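Local coordinates for protein dUTPase (Streptococcus mutans, PDB 3H6X) that probably hydrolyses dUTP to dUMP and diphosphate, working as a trimeric, jelly-roll enzyme of nucleotide metabolism, at residues Lys53-Leu64 and Ser81-Asn91. Residues are numbered along the deposited sequence; the frame is centred on the assembly and turned at random.
Sequences KAYMQVGEVLYL and SVGVIDGDYYN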
loop_
_atom_site.group_PDB
_atom_site.type_symbol
_atom_site.label_atom_id
_atom_site.label_comp_id
_atom_site.label_asym_id
_atom_site.label_seq_id
_atom_site.Cartn_x
_atom_site.Cartn_y
_atom_site.Cartn_z
ATOM N N LYS B 53 9.059 -17.168 -7.692
ATOM C CA LYS B 53 7.603 -17.246 -7.787
ATOM C C LYS B 53 7.092 -17.637 -6.407
ATOM O O LYS B 53 7.868 -18.078 -5.561
ATOM C CB LYS B 53 7.190 -18.296 -8.822
ATOM C CG LYS B 53 7.881 -19.652 -8.619
ATOM C CD LYS B 53 7.592 -20.617 -9.791
ATOM C CE LYS B 53 8.308 -21.954 -9.577
ATOM N NZ LYS B 53 8.198 -22.850 -10.804
ATOM N N ALA B 54 5.798 -17.447 -6.159
ATOM C CA ALA B 54 5.264 -17.712 -4.818
ATOM C C ALA B 54 3.996 -18.537 -4.896
ATOM O O ALA B 54 3.130 -18.235 -5.675
ATOM C CB ALA B 54 4.978 -16.402 -4.079
ATOM N N TYR B 55 3.906 -19.568 -4.066
ATOM C CA TYR B 55 2.699 -20.387 -3.968
ATOM C C TYR B 55 2.053 -20.089 -2.620
ATOM O O TYR B 55 2.732 -19.626 -1.698
ATOM C CB TYR B 55 3.042 -21.888 -4.104
ATOM C CG TYR B 55 3.988 -22.398 -3.050
ATOM C CD1 TYR B 55 3.508 -22.964 -1.867
ATOM C CD2 TYR B 55 5.370 -22.318 -3.240
ATOM C CE1 TYR B 55 4.376 -23.444 -0.898
ATOM C CE2 TYR B 55 6.260 -22.780 -2.268
ATOM C CZ TYR B 55 5.753 -23.342 -1.105
ATOM O OH TYR B 55 6.639 -23.792 -0.135
HETATM N N MSE B 56 0.743 -20.300 -2.522
HETATM C CA MSE B 56 0.039 -20.038 -1.267
HETATM C C MSE B 56 -1.280 -20.800 -1.280
HETATM O O MSE B 56 -1.586 -21.508 -2.253
HETATM C CB MSE B 56 -0.215 -18.531 -1.122
HETATM C CG MSE B 56 -1.005 -17.987 -2.303
HETATM SE SE MSE B 56 -0.757 -16.064 -2.587
HETATM C CE MSE B 56 0.796 -15.801 -1.458
ATOM N N GLN B 57 -2.056 -20.674 -0.212
ATOM C CA GLN B 57 -3.307 -21.428 -0.137
ATOM C C GLN B 57 -4.437 -20.650 -0.758
ATOM O O GLN B 57 -4.301 -19.459 -1.032
ATOM C CB GLN B 57 -3.639 -21.753 1.318
ATOM C CG GLN B 57 -2.488 -22.474 1.993
ATOM C CD GLN B 57 -2.906 -23.227 3.208
ATOM O OE1 GLN B 57 -3.683 -24.180 3.112
ATOM N NE2 GLN B 57 -2.360 -22.837 4.371
ATOM N N VAL B 58 -5.572 -21.301 -0.976
ATOM C CA VAL B 58 -6.741 -20.562 -1.432
ATOM C C VAL B 58 -7.108 -19.580 -0.306
ATOM O O VAL B 58 -7.018 -19.891 0.890
ATOM C CB VAL B 58 -7.961 -21.458 -1.736
ATOM C CG1 VAL B 58 -7.614 -22.511 -2.713
ATOM C CG2 VAL B 58 -8.426 -22.125 -0.572
ATOM N N GLY B 59 -7.500 -18.371 -0.698
ATOM C CA GLY B 59 -7.857 -17.345 0.264
ATOM C C GLY B 59 -6.680 -16.575 0.814
ATOM O O GLY B 59 -6.815 -15.841 1.800
ATOM N N GLU B 60 -5.521 -16.770 0.195
ATOM C CA GLU B 60 -4.316 -16.028 0.583
ATOM C C GLU B 60 -3.821 -15.153 -0.564
ATOM O O GLU B 60 -4.042 -15.467 -1.735
ATOM C CB GLU B 60 -3.228 -16.989 1.069
ATOM C CG GLU B 60 -3.652 -17.702 2.361
ATOM C CD GLU B 60 -2.657 -18.728 2.872
ATOM O OE1 GLU B 60 -1.608 -18.930 2.224
ATOM O OE2 GLU B 60 -2.951 -19.321 3.934
ATOM N N VAL B 61 -3.166 -14.048 -0.205
ATOM C CA VAL B 61 -2.536 -13.155 -1.165
ATOM C C VAL B 61 -1.147 -12.791 -0.659
ATOM O O VAL B 61 -0.895 -12.788 0.547
ATOM C CB VAL B 61 -3.403 -11.885 -1.376
ATOM C CG1 VAL B 61 -3.543 -11.124 -0.069
ATOM C CG2 VAL B 61 -2.828 -11.010 -2.482
ATOM N N LEU B 62 -0.255 -12.455 -1.591
ATOM C CA LEU B 62 1.076 -11.974 -1.256
ATOM C C LEU B 62 1.151 -10.520 -1.690
ATOM O O LEU B 62 0.944 -10.219 -2.867
ATOM C CB LEU B 62 2.142 -12.771 -2.023
ATOM C CG LEU B 62 3.580 -12.215 -1.913
ATOM C CD1 LEU B 62 4.109 -12.275 -0.500
ATOM C CD2 LEU B 62 4.507 -12.985 -2.846
ATOM N N TYR B 63 1.433 -9.616 -0.761
ATOM C CA TYR B 63 1.587 -8.205 -1.105
ATOM C C TYR B 63 3.060 -7.876 -1.149
ATOM O O TYR B 63 3.828 -8.361 -0.310
ATOM C CB TYR B 63 0.970 -7.322 -0.026
ATOM C CG TYR B 63 -0.533 -7.350 0.009
ATOM C CD1 TYR B 63 -1.270 -7.152 -1.152
ATOM C CD2 TYR B 63 -1.214 -7.565 1.192
ATOM C CE1 TYR B 63 -2.662 -7.181 -1.126
ATOM C CE2 TYR B 63 -2.603 -7.599 1.222
ATOM C CZ TYR B 63 -3.310 -7.400 0.056
ATOM O OH TYR B 63 -4.688 -7.418 0.067
ATOM N N LEU B 64 3.455 -7.062 -2.125
ATOM C CA LEU B 64 4.838 -6.571 -2.188
ATOM C C LEU B 64 4.839 -5.110 -1.804
ATOM O O LEU B 64 4.120 -4.316 -2.402
ATOM C CB LEU B 64 5.365 -6.677 -3.616
ATOM C CG LEU B 64 5.313 -8.056 -4.266
ATOM C CD1 LEU B 64 5.927 -7.976 -5.661
ATOM C CD2 LEU B 64 6.038 -9.067 -3.380
ATOM N N SER B 81 2.745 1.170 -5.940
ATOM C CA SER B 81 2.573 1.276 -4.488
ATOM C C SER B 81 2.610 -0.036 -3.720
ATOM O O SER B 81 3.332 -0.155 -2.727
ATOM C CB SER B 81 1.312 2.059 -4.123
ATOM O OG SER B 81 1.378 3.380 -4.634
ATOM N N VAL B 82 1.800 -0.982 -4.177
ATOM C CA VAL B 82 1.732 -2.312 -3.595
ATOM C C VAL B 82 1.562 -3.307 -4.720
ATOM O O VAL B 82 0.668 -3.163 -5.563
ATOM C CB VAL B 82 0.512 -2.471 -2.685
ATOM C CG1 VAL B 82 0.485 -3.880 -2.099
ATOM C CG2 VAL B 82 0.545 -1.427 -1.555
ATOM N N GLY B 83 2.432 -4.304 -4.753
ATOM C CA GLY B 83 2.295 -5.360 -5.743
ATOM C C GLY B 83 1.334 -6.390 -5.173
ATOM O O GLY B 83 1.478 -6.810 -4.018
ATOM N N VAL B 84 0.345 -6.794 -5.963
ATOM C CA VAL B 84 -0.662 -7.746 -5.488
ATOM C C VAL B 84 -0.459 -9.046 -6.266
ATOM O O VAL B 84 -0.824 -9.154 -7.446
ATOM C CB VAL B 84 -2.095 -7.226 -5.686
ATOM C CG1 VAL B 84 -3.113 -8.265 -5.213
ATOM C CG2 VAL B 84 -2.293 -5.923 -4.935
ATOM N N ILE B 85 0.145 -10.019 -5.598
ATOM C CA ILE B 85 0.509 -11.274 -6.232
ATOM C C ILE B 85 -0.527 -12.335 -5.863
ATOM O O ILE B 85 -0.610 -12.772 -4.713
ATOM C CB ILE B 85 1.890 -11.746 -5.785
ATOM C CG1 ILE B 85 2.950 -10.650 -6.016
ATOM C CG2 ILE B 85 2.255 -13.047 -6.525
ATOM C CD1 ILE B 85 2.983 -10.139 -7.467
ATOM N N ASP B 86 -1.328 -12.720 -6.857
ATOM C CA ASP B 86 -2.430 -13.660 -6.662
ATOM C C ASP B 86 -1.907 -15.110 -6.611
ATOM O O ASP B 86 -0.888 -15.433 -7.199
ATOM C CB ASP B 86 -3.428 -13.530 -7.808
ATOM C CG ASP B 86 -3.975 -12.120 -7.952
ATOM O OD1 ASP B 86 -4.454 -11.550 -6.956
ATOM O OD2 ASP B 86 -3.964 -11.606 -9.089
ATOM N N GLY B 87 -2.658 -15.988 -5.952
ATOM C CA GLY B 87 -2.239 -17.368 -5.766
ATOM C C GLY B 87 -2.136 -18.142 -7.066
ATOM O O GLY B 87 -1.422 -19.130 -7.149
ATOM N N ASP B 88 -2.874 -17.712 -8.077
ATOM C CA ASP B 88 -2.832 -18.422 -9.350
ATOM C C ASP B 88 -1.821 -17.855 -10.336
ATOM O O ASP B 88 -1.768 -18.288 -11.468
ATOM C CB ASP B 88 -4.234 -18.593 -9.974
ATOM C CG ASP B 88 -5.044 -17.303 -9.987
ATOM O OD1 ASP B 88 -4.491 -16.218 -9.713
ATOM O OD2 ASP B 88 -6.257 -17.387 -10.286
ATOM N N TYR B 89 -1.029 -16.881 -9.901
ATOM C CA TYR B 89 0.028 -16.346 -10.756
ATOM C C TYR B 89 1.148 -17.393 -10.855
ATOM O O TYR B 89 1.729 -17.606 -11.913
ATOM C CB TYR B 89 0.522 -15.020 -10.163
ATOM C CG TYR B 89 1.514 -14.256 -11.022
ATOM C CD1 TYR B 89 1.181 -13.819 -12.301
ATOM C CD2 TYR B 89 2.755 -13.930 -10.517
ATOM C CE1 TYR B 89 2.115 -13.094 -13.075
ATOM C CE2 TYR B 89 3.680 -13.231 -11.260
ATOM C CZ TYR B 89 3.359 -12.816 -12.526
ATOM O OH TYR B 89 4.313 -12.108 -13.233
ATOM N N TYR B 90 1.405 -18.075 -9.738
ATOM C CA TYR B 90 2.384 -19.163 -9.639
ATOM C C TYR B 90 2.268 -20.163 -10.775
ATOM O O TYR B 90 1.192 -20.710 -11.016
ATOM C CB TYR B 90 2.152 -19.870 -8.301
ATOM C CG TYR B 90 3.004 -21.075 -7.988
ATOM C CD1 TYR B 90 4.357 -20.938 -7.667
ATOM C CD2 TYR B 90 2.438 -22.355 -7.956
ATOM C CE1 TYR B 90 5.129 -22.060 -7.341
ATOM C CE2 TYR B 90 3.198 -23.464 -7.624
ATOM C CZ TYR B 90 4.537 -23.319 -7.323
ATOM O OH TYR B 90 5.288 -24.435 -6.984
ATOM N N ASN B 91 3.390 -20.405 -11.450
ATOM C CA ASN B 91 3.460 -21.410 -12.514
ATOM C C ASN B 91 2.556 -21.157 -13.726
ATOM O O ASN B 91 2.245 -22.097 -14.469
ATOM C CB ASN B 91 3.224 -22.816 -11.951
ATOM C CG ASN B 91 4.463 -23.405 -11.314
ATOM O OD1 ASN B 91 5.574 -22.919 -11.529
ATOM N ND2 ASN B 91 4.281 -24.481 -10.531
HETATM O O HOH W 1 1.657 -16.476 -7.290
HETATM O O HOH W 2 -0.430 -20.913 -5.190
HETATM O O HOH W 3 -4.643 -14.625 -4.342
#
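Leu62 and Leu64 pair with Ile85 and Gly83 as antiparallel neighbours within a four-stranded sheet, an example of tight strand pairing that gives way to a looser, water-bridged end. Four backbone bonds close the tight part, the shortest from Leu64 N to Gly83 O at 2.7 Å. On one face Leu62 CB lies beside Ile85 CB, while Ile85 CG1, placed anti to its own carbonyl carbon (chi1 -54°), meets Leu64 CG at 3.9 Å. On the other face the Tyr63 ring presents its edge to Val84 CG2. Beyond Ile85 the two backbones part, and waters bridge them: one accepts from Gly87 N (2.9 Å) and lies within bonding distance of Glu60 O, another joins Met56 N to Gly87 O. The selenium of Met56 stays against Gly87 CA (3.7 Å); farther on, the Tyr90 ring has Tyr55 CB centred over one face and Asn91 CG over the other. At the solvent-facing Asn91, Lys53 NZ donates a hydrogen bond to OD1 (2.7 Å) in the carbonyl plane, and also forms a salt bridge with Glu96. Within the jelly-roll, strand 60-66 runs between 82-85 and 118-126, strand 52-55 pairs with 6-9, and Phe65 of a second subunit packs against Tyr63 and Val82.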